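Superoxide dismutase [Cu-Zn] (Bacteroidetes bacterium GWA2_30_7, PDB 7B4O) catalyses the dismutation of superoxide into molecular oxygen and hydrogen peroxide, as a copper-zinc superoxide dismutase captured here with zinc bound instead of copper. Local coordinates at residues Q7-V12 with I110-E115; C55-C58 with T64-G67; E74-H77 with M83-H86; I93-D96 with K100-L103. All blocks are in the same frame, centred on the assembly; numbering follows the deposited sequence. Where two conformers were deposited one is given.

Contact 1. Residues Q7-V12 with I110-E115; sequences QKAVCV and IVFEGE. With ZN (zinc ion), chain H.
Phe112 carries this contact: its ring reaches from a loop without regular structure to the start of strand 8-15 and settles on Gln7, Lys8 and Ala9. With chi1 at -55°, CG stands anti to the carbonyl carbon and beside the backbone N, which swings the outer half of the ring toward the strand. The two outer corners then meet different chemistry. On one side CE1 rests against the methyl of Ala9, with Phe112 CE1 3.8 Å from Ala9 CB. On the other, Phe112 CE2 lies 3.6 Å from Gln7 O, a contact of ring carbon with carbonyl oxygen made obliquely. Gln7 takes part through its main chain, its CB directed away from the loop. This is an example of one aromatic ring resting on a strand's first residues, on a methyl at one corner and on main-chain atoms at the other. A serine here would probably lose the ring's contact with the Ala9 methyl and with Gln7 O, opening a gap between loop and strand. Farther along the same segment, Glu115 OE1 binds a zinc ion at 2.0 Å, well away from the ring. The 110-115 segment belongs to the long connection between strands 101-107 and 122-126, the Greek-key loop of the Cu,Zn superoxide dismutase barrel. Phe27 of strand 22-30 touches both Ala9 and Phe112, while Val34 of strand 33-41 and Thr6 also meet the ring. Strand 8-15 itself runs between strands 22-30 and 143-151, hydrogen-bonded to each.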
ATOM      1  N   GLN A   7     -13.794   3.808  -6.952  1.00 22.83           N
ATOM      2  CA  GLN A   7     -13.925   3.425  -8.380  1.00 24.04           C
ATOM      3  C   GLN A   7     -12.575   2.962  -8.923  1.00 20.47           C
ATOM      4  O   GLN A   7     -12.542   2.392 -10.023  1.00 19.14           O
ATOM      5  CB  GLN A   7     -14.374   4.617  -9.230  1.00 28.82           C
ATOM      6  CG  GLN A   7     -15.729   5.186  -8.851  1.00 32.85           C
ATOM      7  CD  GLN A   7     -16.825   4.155  -8.968  1.00 37.03           C
ATOM      8  OE1 GLN A   7     -17.475   3.813  -7.981  1.00 46.59           O
ATOM      9  NE2 GLN A   7     -17.018   3.634 -10.171  1.00 39.57           N
ATOM     10  N   LYS A   8     -11.490   3.244  -8.203  1.00 18.23           N
ATOM     11  CA  LYS A   8     -10.120   3.013  -8.706  1.00 15.94           C
ATOM     12  C   LYS A   8      -9.222   2.613  -7.540  1.00 14.71           C
ATOM     13  O   LYS A   8      -9.320   3.211  -6.455  1.00 16.71           O
ATOM     14  CB  LYS A   8      -9.583   4.271  -9.393  1.00 19.02           C
ATOM     15  CG  LYS A   8      -8.183   4.143  -9.964  1.00 20.30           C
ATOM     16  CD  LYS A   8      -7.782   5.346 -10.776  1.00 25.80           C
ATOM     17  CE  LYS A   8      -6.302   5.362 -11.087  1.00 28.73           C
ATOM     18  NZ  LYS A   8      -5.904   6.602 -11.791  1.00 33.98           N
ATOM     19  N   ALA A   9      -8.365   1.628  -7.774  1.00 13.55           N
ATOM     20  CA  ALA A   9      -7.314   1.241  -6.816  1.00 11.61           C
ATOM     21  C   ALA A   9      -5.986   1.270  -7.552  1.00 10.88           C
ATOM     22  O   ALA A   9      -5.957   1.044  -8.769  1.00 11.24           O
ATOM     23  CB  ALA A   9      -7.585  -0.111  -6.212  1.00 12.62           C
ATOM     24  N   VAL A  10      -4.936   1.577  -6.810  1.00 10.79           N
ATOM     25  CA  VAL A  10      -3.582   1.743  -7.385  1.00 10.94           C
ATOM     26  C   VAL A  10      -2.615   0.949  -6.520  1.00 10.72           C
ATOM     27  O   VAL A  10      -2.700   1.021  -5.294  1.00 11.53           O
ATOM     28  CB  VAL A  10      -3.192   3.228  -7.468  1.00 11.86           C
ATOM     29  CG1 VAL A  10      -1.791   3.372  -8.048  1.00 12.01           C
ATOM     30  CG2 VAL A  10      -4.193   4.032  -8.281  1.00 12.81           C
ATOM     31  N   CYS A  11      -1.673   0.280  -7.167  1.00 10.52           N
ATOM     32  CA  CYS A  11      -0.624  -0.493  -6.474  1.00 10.82           C
ATOM     33  C   CYS A  11       0.708  -0.225  -7.151  1.00 10.32           C
ATOM     34  O   CYS A  11       0.861  -0.546  -8.347  1.00 11.78           O
ATOM     35  CB  CYS A  11      -0.927  -1.978  -6.516  1.00 11.83           C
ATOM     36  SG  CYS A  11       0.300  -2.940  -5.619  1.00 13.81           S
ATOM     37  N   VAL A  12       1.621   0.374  -6.402  1.00  9.96           N
ATOM     38  CA  VAL A  12       3.020   0.539  -6.868  1.00 10.32           C
ATOM     39  C   VAL A  12       3.806  -0.631  -6.298  1.00 10.52           C
ATOM     40  O   VAL A  12       3.760  -0.856  -5.072  1.00 12.35           O
ATOM     41  CB  VAL A  12       3.610   1.889  -6.448  1.00 10.36           C
ATOM     42  CG1 VAL A  12       5.045   2.014  -6.933  1.00 11.30           C
ATOM     43  CG2 VAL A  12       2.754   3.041  -6.940  1.00 11.81           C
ATOM     44  N   ILE A 110     -12.988  -9.341  -8.462  1.00 17.71           N
ATOM     45  CA  ILE A 110     -12.362  -8.377  -7.513  1.00 19.80           C
ATOM     46  C   ILE A 110     -13.295  -7.168  -7.323  1.00 17.61           C
ATOM     47  O   ILE A 110     -13.918  -6.701  -8.303  1.00 20.71           O
ATOM     48  CB  ILE A 110     -10.924  -8.015  -7.937  1.00 23.06           C
ATOM     49  CG1 ILE A 110     -10.846  -7.313  -9.290  1.00 23.75           C
ATOM     50  CG2 ILE A 110     -10.039  -9.257  -7.907  1.00 23.50           C
ATOM     51  CD1 ILE A 110      -9.420  -7.199  -9.798  1.00 23.44           C
ATOM     52  N   VAL A 111     -13.417  -6.708  -6.078  1.00 16.73           N
ATOM     53  CA  VAL A 111     -14.242  -5.521  -5.697  1.00 18.09           C
ATOM     54  C   VAL A 111     -13.435  -4.637  -4.742  1.00 17.07           C
ATOM     55  O   VAL A 111     -12.361  -5.081  -4.282  1.00 15.34           O
ATOM     56  CB  VAL A 111     -15.588  -5.939  -5.078  1.00 20.89           C
ATOM     57  CG1 VAL A 111     -16.440  -6.729  -6.063  1.00 24.85           C
ATOM     58  CG2 VAL A 111     -15.397  -6.733  -3.801  1.00 19.15           C
ATOM     59  N   PHE A 112     -13.942  -3.438  -4.449  1.00 17.46           N
ATOM     60  CA  PHE A 112     -13.253  -2.418  -3.619  1.00 18.45           C
ATOM     61  C   PHE A 112     -13.972  -2.193  -2.286  1.00 18.45           C
ATOM     62  O   PHE A 112     -13.572  -1.272  -1.552  1.00 22.18           O
ATOM     63  CB  PHE A 112     -13.143  -1.093  -4.373  1.00 19.06           C
ATOM     64  CG  PHE A 112     -12.479  -1.186  -5.726  1.00 19.97           C
ATOM     65  CD1 PHE A 112     -11.321  -1.927  -5.910  1.00 20.04           C
ATOM     66  CD2 PHE A 112     -13.010  -0.525  -6.819  1.00 21.89           C
ATOM     67  CE1 PHE A 112     -10.729  -2.016  -7.161  1.00 22.07           C
ATOM     68  CE2 PHE A 112     -12.405  -0.609  -8.064  1.00 22.48           C
ATOM     69  CZ  PHE A 112     -11.268  -1.354  -8.238  1.00 18.44           C
ATOM     70  N   GLU A 113     -15.000  -2.980  -1.971  1.00 20.73           N
ATOM     71  CA  GLU A 113     -15.763  -2.809  -0.703  1.00 24.17           C
ATOM     72  C   GLU A 113     -16.207  -4.183  -0.202  1.00 23.64           C
ATOM     73  O   GLU A 113     -16.291  -5.095  -1.031  1.00 26.16           O
ATOM     74  CB  GLU A 113     -16.934  -1.846  -0.899  1.00 29.16           C
ATOM     75  CG  GLU A 113     -17.922  -2.279  -1.960  1.00 35.89           C
ATOM     76  CD  GLU A 113     -19.218  -1.480  -1.952  1.00 42.29           C
ATOM     77  OE1 GLU A 113     -20.297  -2.081  -2.165  1.00 54.26           O
ATOM     78  OE2 GLU A 113     -19.147  -0.258  -1.711  1.00 47.98           O
ATOM     79  N   GLY A 114     -16.441  -4.302   1.109  1.00 29.17           N
ATOM     80  CA  GLY A 114     -16.937  -5.525   1.760  1.00 32.15           C
ATOM     81  C   GLY A 114     -15.845  -6.564   1.947  1.00 35.17           C
ATOM     82  O   GLY A 114     -14.654  -6.206   1.828  1.00 37.83           O
ATOM     83  N   GLU A 115     -16.251  -7.814   2.202  1.00 38.63           N
ATOM     84  CA  GLU A 115     -15.374  -8.947   2.619  1.00 42.07           C
ATOM     85  C   GLU A 115     -14.366  -9.305   1.520  1.00 38.09           C
ATOM     86  O   GLU A 115     -13.254  -9.733   1.867  1.00 39.13           O
ATOM     87  CB  GLU A 115     -16.220 -10.175   2.965  1.00 45.02           C
ATOM     88  CG  GLU A 115     -17.078  -9.977   4.204  1.00 54.87           C
ATOM     89  CD  GLU A 115     -17.983 -11.145   4.573  1.00 63.71           C
ATOM     90  OE1 GLU A 115     -17.808 -12.242   3.993  1.00 68.50           O
ATOM     91  OE2 GLU A 115     -18.863 -10.954   5.442  1.00 74.11           O
TER
HETATM   92 ZN    ZN H 204     -16.116 -13.352   3.907  0.50 37.10          ZN

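Contact 2. Residues C55-C58 with T64-G67; sequences CGDC and TSAG
Ser65, with OG between its backbone N and carbonyl carbon (chi1 50°), turns its hydroxyl onto the carbonyl of Asp57, whose own CG stands anti to N (chi1 -178°) and lays the carboxylate beside the serine's CB. Both segments belong to the disulfide loop of the Cu,Zn superoxide dismutase fold, in which Cys58 is bonded to Cys146. An inverse gamma turn centred on Gly56 folds the first segment round a short 3-10 turn, 64-66. The serine hydroxyl donates to the main chain across the contact, Ser65 OG lying 2.6 Å from Asp57 O and above the carbonyl plane. It also pairs with the backbone N of Ala60, while the carboxylate of Asp57 bonds Ser59 through OD1. Ser65 CB and OG both lie 3.5 Å from Asp57 OD1, so the serine runs alongside the carboxylate as well as gripping the carbonyl. The positive phi of Gly67 suits glycine. Gly67 O bonds His53, a ligand of one metal site, and Arg143, probably the active-site arginine of the family, a second-shell contact supplied by the loop; across the dimer, Asp57 packs on Val10 of the second subunit. A second link joins the main chains: Cys55 N donates to Ala66 O at 2.9 Å with an N-H...O angle of 158°.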
ATOM      1  N   CYS A  55      -2.121 -10.289   2.982  1.00 12.65           N
ATOM      2  CA  CYS A  55      -1.641  -9.200   3.866  1.00 12.21           C
ATOM      3  C   CYS A  55      -0.992  -8.086   3.041  1.00 11.83           C
ATOM      4  O   CYS A  55      -0.111  -8.391   2.215  1.00 13.26           O
ATOM      5  CB  CYS A  55      -0.636  -9.677   4.899  1.00 13.94           C
ATOM      6  SG  CYS A  55      -1.340 -10.930   5.990  1.00 21.30           S
ATOM      7  N   GLY A  56      -1.393  -6.850   3.284  1.00 11.70           N
ATOM      8  CA  GLY A  56      -0.733  -5.671   2.703  1.00 12.17           C
ATOM      9  C   GLY A  56       0.511  -5.323   3.497  1.00 12.33           C
ATOM     10  O   GLY A  56       0.603  -4.201   4.032  1.00 12.79           O
ATOM     11  N   ASP A  57       1.439  -6.264   3.585  1.00 13.12           N
ATOM     12  CA  ASP A  57       2.644  -6.163   4.438  1.00 12.13           C
ATOM     13  C   ASP A  57       3.840  -6.550   3.571  1.00 11.54           C
ATOM     14  O   ASP A  57       4.075  -7.760   3.371  1.00 12.26           O
ATOM     15  CB  ASP A  57       2.523  -7.013   5.702  1.00 13.16           C
ATOM     16  CG  ASP A  57       3.720  -6.891   6.625  1.00 14.10           C
ATOM     17  OD1 ASP A  57       4.751  -6.348   6.171  1.00 14.73           O
ATOM     18  OD2 ASP A  57       3.628  -7.371   7.767  1.00 15.82           O
ATOM     19  N   CYS A  58       4.543  -5.549   3.044  1.00 12.56           N
ATOM     20  CA  CYS A  58       5.717  -5.749   2.163  1.00 12.96           C
ATOM     21  C   CYS A  58       7.013  -5.537   2.952  1.00 12.81           C
ATOM     22  O   CYS A  58       8.053  -5.287   2.317  1.00 15.22           O
ATOM     23  CB  CYS A  58       5.638  -4.833   0.950  1.00 13.69           C
ATOM     24  SG  CYS A  58       4.252  -5.199  -0.160  1.00 15.04           S
ATOM     25  N   THR A  64       7.588 -12.557   2.129  1.00 12.05           N
ATOM     26  CA  THR A  64       6.796 -13.610   2.815  1.00 13.59           C
ATOM     27  C   THR A  64       5.779 -12.976   3.772  1.00 12.85           C
ATOM     28  O   THR A  64       4.785 -13.635   4.088  1.00 15.24           O
ATOM     29  CB  THR A  64       7.692 -14.642   3.504  1.00 16.24           C
ATOM     30  OG1 THR A  64       8.574 -13.974   4.404  1.00 17.08           O
ATOM     31  CG2 THR A  64       8.454 -15.466   2.492  1.00 15.83           C
ATOM     32  N   SER A  65       6.006 -11.741   4.217  1.00 12.45           N
ATOM     33  CA  SER A  65       5.075 -10.977   5.085  1.00 12.82           C
ATOM     34  C   SER A  65       3.707 -10.793   4.407  1.00 12.21           C
ATOM     35  O   SER A  65       2.737 -10.493   5.120  1.00 13.40           O
ATOM     36  CB  SER A  65       5.692  -9.667   5.459  1.00 14.64           C
ATOM     37  OG  SER A  65       6.183  -8.972   4.309  1.00 16.57           O
ATOM     38  N   ALA A  66       3.623 -10.915   3.084  1.00 11.26           N
ATOM     39  CA  ALA A  66       2.363 -10.721   2.335  1.00 12.41           C
ATOM     40  C   ALA A  66       1.429 -11.916   2.577  1.00 11.24           C
ATOM     41  O   ALA A  66       0.231 -11.824   2.220  1.00 12.34           O
ATOM     42  CB  ALA A  66       2.630 -10.502   0.872  1.00 12.16           C
ATOM     43  N   GLY A  67       1.921 -13.002   3.166  1.00 12.23           N
ATOM     44  CA  GLY A  67       1.110 -14.197   3.452  1.00 12.59           C
ATOM     45  C   GLY A  67       0.716 -14.931   2.182  1.00 12.90           C
ATOM     46  O   GLY A  67       1.407 -14.802   1.167  1.00 12.85           O
TER

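Contact 3. Residues E74-H77 with M83-H86; sequences EKSH and MSRH. With ZN (zinc ion), chain F.
Two irregular backbones run close together here, His77 CA lying 4.8 Å from Arg85 CA, and the second is kinked by an inverse gamma turn at Ser84. They form part of the zinc-binding loop of Cu,Zn superoxide dismutase, and each supplies one ligand to the same ion. His77 ND1 and His86 ND1 bind zinc at 2.1 and 2.0 Å; His69, which also serves a second metal site, and Asp89 complete the coordination. CG of His77 lies anti to its backbone N (chi1 -179°), which turns ND1 of the ring toward the metal, beside His86 ND1. The imidazole planes are turned 56° to each other, with His86 ND1 at the edge of the His77 ring. Over one face of the His86 ring comes a CH-pi contact, His77 CA standing 3.7 Å from the ring centroid. His77 thus meets His86 twice, by its CA over the ring face and through the shared ion. The far nitrogen of His77, NE2, is bonded to Asp130, a second-shell carboxylate that would fix the ring's rotation. Farther out, the bent chain of Lys75 brings CE to 3.1 Å from Met83 O. Water links the backbones, lying 2.6 Å from His77 O and also near Ser84 O. Arg85, salt-bridged to Asp107 and bonded to Ile87 O through NH2, sends NE to His86 O at 3.0 Å; that bond is nearly straight (176°) and lies in the guanidinium plane.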
ATOM      1  N   GLU A  74     -12.423 -19.154   0.562  1.00 17.56           N
ATOM      2  CA  GLU A  74     -11.851 -20.463   0.989  1.00 17.86           C
ATOM      3  C   GLU A  74     -12.011 -21.467  -0.156  1.00 16.52           C
ATOM      4  O   GLU A  74     -12.497 -22.602   0.073  1.00 20.34           O
ATOM      5  CB  GLU A  74     -12.497 -20.950   2.286  1.00 21.34           C
ATOM      6  CG  GLU A  74     -12.238 -20.017   3.460  1.00 25.76           C
ATOM      7  CD  GLU A  74     -12.931 -20.377   4.766  1.00 33.18           C
ATOM      8  OE1 GLU A  74     -12.900 -19.547   5.702  1.00 39.47           O
ATOM      9  OE2 GLU A  74     -13.503 -21.468   4.842  1.00 38.74           O
ATOM     10  N   LYS A  75     -11.633 -21.053  -1.361  1.00 17.31           N
ATOM     11  CA  LYS A  75     -11.704 -21.859  -2.596  1.00 17.16           C
ATOM     12  C   LYS A  75     -10.296 -22.324  -2.979  1.00 15.13           C
ATOM     13  O   LYS A  75      -9.324 -21.983  -2.276  1.00 17.41           O
ATOM     14  CB  LYS A  75     -12.430 -21.049  -3.672  1.00 18.92           C
ATOM     15  CG  LYS A  75     -13.934 -20.962  -3.393  1.00 21.55           C
ATOM     16  CD  LYS A  75     -14.748 -20.207  -4.412  1.00 25.31           C
ATOM     17  CE  LYS A  75     -14.739 -20.829  -5.789  1.00 26.80           C
ATOM     18  NZ  LYS A  75     -15.412 -22.145  -5.810  1.00 30.60           N
ATOM     19  N   SER A  76     -10.227 -23.146  -4.019  1.00 16.46           N
ATOM     20  CA  SER A  76      -8.975 -23.726  -4.561  1.00 16.86           C
ATOM     21  C   SER A  76      -8.285 -22.699  -5.451  1.00 14.50           C
ATOM     22  O   SER A  76      -8.943 -21.794  -5.940  1.00 14.88           O
ATOM     23  CB  SER A  76      -9.254 -24.993  -5.313  1.00 19.93           C
ATOM     24  OG  SER A  76      -9.801 -25.958  -4.446  1.00 24.45           O
ATOM     25  N   HIS A  77      -6.987 -22.879  -5.671  1.00 14.16           N
ATOM     26  CA  HIS A  77      -6.184 -22.046  -6.595  1.00 13.41           C
ATOM     27  C   HIS A  77      -6.583 -22.370  -8.034  1.00 13.48           C
ATOM     28  O   HIS A  77      -6.730 -23.566  -8.362  1.00 15.01           O
ATOM     29  CB  HIS A  77      -4.702 -22.298  -6.383  1.00 13.32           C
ATOM     30  CG  HIS A  77      -3.853 -21.463  -7.277  1.00 12.06           C
ATOM     31  ND1 HIS A  77      -3.683 -20.095  -7.100  1.00 12.69           N
ATOM     32  CD2 HIS A  77      -3.197 -21.782  -8.416  1.00 12.53           C
ATOM     33  CE1 HIS A  77      -2.918 -19.637  -8.071  1.00 13.45           C
ATOM     34  NE2 HIS A  77      -2.605 -20.641  -8.883  1.00 12.24           N
ATOM     35  N   MET A  83     -14.011 -20.724 -12.294  1.00 18.01           N
ATOM     36  CA  MET A  83     -14.936 -20.518 -11.152  1.00 18.02           C
ATOM     37  C   MET A  83     -14.226 -20.957  -9.871  1.00 17.37           C
ATOM     38  O   MET A  83     -14.379 -20.296  -8.845  1.00 18.05           O
ATOM     39  CB  MET A  83     -16.211 -21.333 -11.363  1.00 20.07           C
ATOM     40  CG  MET A  83     -16.991 -20.893 -12.577  1.00 22.51           C
ATOM     41  SD  MET A  83     -17.472 -19.165 -12.426  1.00 25.15           S
ATOM     42  CE  MET A  83     -16.302 -18.377 -13.525  1.00 25.82           C
ATOM     43  N   SER A  84     -13.446 -22.038  -9.950  1.00 17.42           N
ATOM     44  CA  SER A  84     -12.631 -22.551  -8.825  0.50 16.93           C
ATOM     45  C   SER A  84     -11.307 -21.777  -8.786  1.00 16.37           C
ATOM     46  O   SER A  84     -10.312 -22.258  -9.370  1.00 15.73           O
ATOM     47  CB  SER A  84     -12.433 -24.035  -8.946  0.50 18.12           C
ATOM     48  OG  SER A  84     -11.744 -24.526  -7.821  0.50 19.84           O
ATOM     49  N   ARG A  85     -11.325 -20.604  -8.156  1.00 15.27           N
ATOM     50  CA  ARG A  85     -10.141 -19.726  -8.024  1.00 13.80           C
ATOM     51  C   ARG A  85     -10.214 -18.957  -6.708  1.00 14.06           C
ATOM     52  O   ARG A  85     -11.305 -18.774  -6.154  1.00 15.01           O
ATOM     53  CB  ARG A  85     -10.028 -18.758  -9.203  1.00 13.63           C
ATOM     54  CG  ARG A  85     -11.162 -17.750  -9.295  1.00 14.80           C
ATOM     55  CD  ARG A  85     -10.867 -16.644 -10.291  1.00 14.65           C
ATOM     56  NE  ARG A  85     -10.293 -15.455  -9.652  1.00 13.99           N
ATOM     57  CZ  ARG A  85     -10.286 -14.245 -10.186  1.00 13.78           C
ATOM     58  NH1 ARG A  85     -10.785 -14.044 -11.393  1.00 16.17           N
ATOM     59  NH2 ARG A  85      -9.794 -13.231  -9.502  1.00 14.53           N
ATOM     60  N   HIS A  86      -9.055 -18.505  -6.250  1.00 13.26           N
ATOM     61  CA  HIS A  86      -8.922 -17.492  -5.186  1.00 12.38           C
ATOM     62  C   HIS A  86      -9.287 -16.135  -5.788  1.00 12.25           C
ATOM     63  O   HIS A  86      -9.030 -15.931  -6.988  1.00 12.62           O
ATOM     64  CB  HIS A  86      -7.474 -17.454  -4.679  1.00 12.54           C
ATOM     65  CG  HIS A  86      -6.988 -18.748  -4.131  1.00 12.88           C
ATOM     66  ND1 HIS A  86      -5.692 -19.177  -4.269  1.00 13.12           N
ATOM     67  CD2 HIS A  86      -7.632 -19.715  -3.442  1.00 13.22           C
ATOM     68  CE1 HIS A  86      -5.562 -20.335  -3.652  1.00 13.89           C
ATOM     69  NE2 HIS A  86      -6.726 -20.685  -3.152  1.00 13.51           N
TER
HETATM   70 ZN    ZN F 202      -4.348 -18.728  -5.705  1.00 13.24          ZN
HETATM   71  O   HOH W   1     -12.835 -23.986  -5.312  1.00 22.20           O
HETATM   72  O   HOH W   2      -8.943 -24.801  -9.036  1.00 39.22           O

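Contact 4. Residues I93-D96 with K100-L103; sequences ITAD and KAHL. With ZN (zinc ion), chain G.
Asp96 OD1 is gripped by two backbone amides, Lys100 N across the contact and Asn98 N in the intervening turn, the second in the pattern of an Asx turn. The Lys100 N to Asp96 OD1 bond is 3.0 Å long and comes from above the carboxylate plane. Chi1 of 68° sets Asp96 CG between its backbone N and carbonyl carbon, folding the carboxylate back over the turn. A reciprocal backbone bond, Asp96 N to Lys100 O at 2.8 Å, is almost straight (173°). An alanine in place of Asp96 would probably leave both turn amides without their acceptor and let the connection move more freely. Beyond the turn the strands splay, their axes 5.5 Å apart at closest and inclined at 150°. Water fills in: one molecule accepts from Thr94 N and donates to His102 O at 2.8 Å, while another donates to Thr94 O at 2.7 Å and accepts from His102 N. On the buried side the linkage is apolar. Ile93 CG1, anti to its own N, sits 3.7 Å from Ala101 CB and about as close to the CB of Leu103. His102 CB is directed away from strand 89-95; its NE2 binds a zinc ion shared with Glu104 and its ND1 bonds Asp39. Strands 89-95 and 101-107 are the two ends of the chain's sheet, so this seam closes the Greek-key barrel. Its chemistry implies a closure made by turn bonds, bridging water and hydrocarbon contact in place of continuous strand pairing.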
ATOM      1  N   ILE A  93       1.667 -12.562 -15.669  1.00 12.86           N
ATOM      2  CA  ILE A  93       2.072 -11.414 -16.511  1.00 12.19           C
ATOM      3  C   ILE A  93       3.309 -11.850 -17.303  1.00 12.30           C
ATOM      4  O   ILE A  93       4.167 -12.550 -16.748  1.00 15.05           O
ATOM      5  CB  ILE A  93       2.285 -10.148 -15.665  1.00 12.48           C
ATOM      6  CG1 ILE A  93       2.481  -8.938 -16.577  1.00 13.41           C
ATOM      7  CG2 ILE A  93       3.405 -10.316 -14.657  1.00 11.80           C
ATOM      8  CD1 ILE A  93       2.403  -7.609 -15.874  1.00 15.06           C
ATOM      9  N   THR A  94       3.359 -11.469 -18.570  1.00 13.05           N
ATOM     10  CA  THR A  94       4.443 -11.855 -19.495  1.00 13.96           C
ATOM     11  C   THR A  94       5.374 -10.659 -19.683  1.00 13.47           C
ATOM     12  O   THR A  94       4.901  -9.587 -20.088  1.00 14.36           O
ATOM     13  CB  THR A  94       3.898 -12.370 -20.828  1.00 17.08           C
ATOM     14  OG1 THR A  94       3.067 -13.494 -20.543  1.00 19.19           O
ATOM     15  CG2 THR A  94       4.998 -12.776 -21.785  1.00 18.18           C
ATOM     16  N   ALA A  95       6.659 -10.870 -19.408  1.00 13.89           N
ATOM     17  CA  ALA A  95       7.728  -9.885 -19.678  1.00 14.54           C
ATOM     18  C   ALA A  95       8.348 -10.175 -21.048  1.00 13.90           C
ATOM     19  O   ALA A  95       8.602 -11.345 -21.359  1.00 16.97           O
ATOM     20  CB  ALA A  95       8.752  -9.909 -18.570  1.00 15.24           C
ATOM     21  N   ASP A  96       8.596  -9.110 -21.820  1.00 14.65           N
ATOM     22  CA  ASP A  96       9.262  -9.184 -23.143  1.00 16.87           C
ATOM     23  C   ASP A  96      10.780  -9.334 -22.951  1.00 17.48           C
ATOM     24  O   ASP A  96      11.256  -9.446 -21.795  1.00 16.74           O
ATOM     25  CB  ASP A  96       8.881  -7.988 -24.018  1.00 18.28           C
ATOM     26  CG  ASP A  96       9.394  -6.633 -23.561  1.00 18.78           C
ATOM     27  OD1 ASP A  96      10.338  -6.599 -22.755  1.00 16.23           O
ATOM     28  OD2 ASP A  96       8.838  -5.616 -24.037  1.00 21.63           O
ATOM     29  N   LYS A 100      10.170  -5.726 -19.871  1.00 13.37           N
ATOM     30  CA  LYS A 100       8.944  -4.899 -19.782  1.00 13.55           C
ATOM     31  C   LYS A 100       7.728  -5.826 -19.864  1.00 12.83           C
ATOM     32  O   LYS A 100       7.686  -6.696 -20.741  1.00 14.46           O
ATOM     33  CB  LYS A 100       8.883  -3.859 -20.898  1.00 15.77           C
ATOM     34  CG  LYS A 100       7.669  -2.942 -20.870  1.00 19.68           C
ATOM     35  CD  LYS A 100       7.750  -1.848 -21.919  1.00 25.68           C
ATOM     36  CE  LYS A 100       8.654  -0.702 -21.514  1.00 31.79           C
ATOM     37  NZ  LYS A 100       8.064   0.128 -20.432  1.00 38.12           N
ATOM     38  N   ALA A 101       6.768  -5.604 -18.983  1.00 12.90           N
ATOM     39  CA  ALA A 101       5.575  -6.459 -18.864  1.00 13.35           C
ATOM     40  C   ALA A 101       4.334  -5.574 -18.824  1.00 13.71           C
ATOM     41  O   ALA A 101       4.250  -4.680 -17.968  1.00 14.97           O
ATOM     42  CB  ALA A 101       5.687  -7.337 -17.643  1.00 14.62           C
ATOM     43  N   HIS A 102       3.402  -5.858 -19.726  1.00 13.60           N
ATOM     44  CA  HIS A 102       2.082  -5.201 -19.805  1.00 13.71           C
ATOM     45  C   HIS A 102       1.011  -6.277 -19.683  1.00 13.18           C
ATOM     46  O   HIS A 102       1.108  -7.317 -20.368  1.00 13.84           O
ATOM     47  CB  HIS A 102       1.965  -4.385 -21.091  1.00 14.50           C
ATOM     48  CG  HIS A 102       0.633  -3.757 -21.289  1.00 14.71           C
ATOM     49  ND1 HIS A 102       0.206  -2.641 -20.577  1.00 14.47           N
ATOM     50  CD2 HIS A 102      -0.371  -4.072 -22.129  1.00 15.83           C
ATOM     51  CE1 HIS A 102      -1.006  -2.313 -20.987  1.00 15.23           C
ATOM     52  NE2 HIS A 102      -1.368  -3.166 -21.936  1.00 16.65           N
ATOM     53  N   LEU A 103       0.008  -6.014 -18.866  1.00 13.20           N
ATOM     54  CA  LEU A 103      -1.183  -6.893 -18.771  1.00 13.62           C
ATOM     55  C   LEU A 103      -2.416  -6.012 -18.658  1.00 13.03           C
ATOM     56  O   LEU A 103      -2.373  -5.012 -17.933  1.00 13.74           O
ATOM     57  CB  LEU A 103      -1.051  -7.816 -17.557  1.00 14.56           C
ATOM     58  CG  LEU A 103      -2.268  -8.693 -17.255  1.00 17.16           C
ATOM     59  CD1 LEU A 103      -2.556  -9.650 -18.401  1.00 19.36           C
ATOM     60  CD2 LEU A 103      -2.080  -9.443 -15.956  1.00 18.22           C
TER
HETATM   61 ZN    ZN G 203      -3.008  -2.988 -23.073  0.50 24.74          ZN
HETATM   62  O   HOH W   3       1.186 -10.059 -19.822  1.00 18.75           O
HETATM   63  O   HOH W   4       4.003  -7.778 -21.884  1.00 27.12           O

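Overall arrangement
Contact 3 supplies two of the four ligands of one zinc ion, and the His77 side chain is about 7 Å from another bound zinc. Contact 2 lies near a metal too, the Ala66 side chain being about 8 Å from a zinc ion, although the centres of contacts 2 and 3 are 20 Å apart. Contact 1 touches contact 3 where Ile110 CG2 packs 4.3 Å from Arg85 NH2. Contacts 1 and 2 meet across the dimer, Val10 of one subunit packing on Asp57 of the other. Contact 4 closes the barrel on the opposite side of the chain's centre from contact 2, their centres 23 Å apart. Contacts 2, 3 and 4 follow in series within the long loop closed by contact 1.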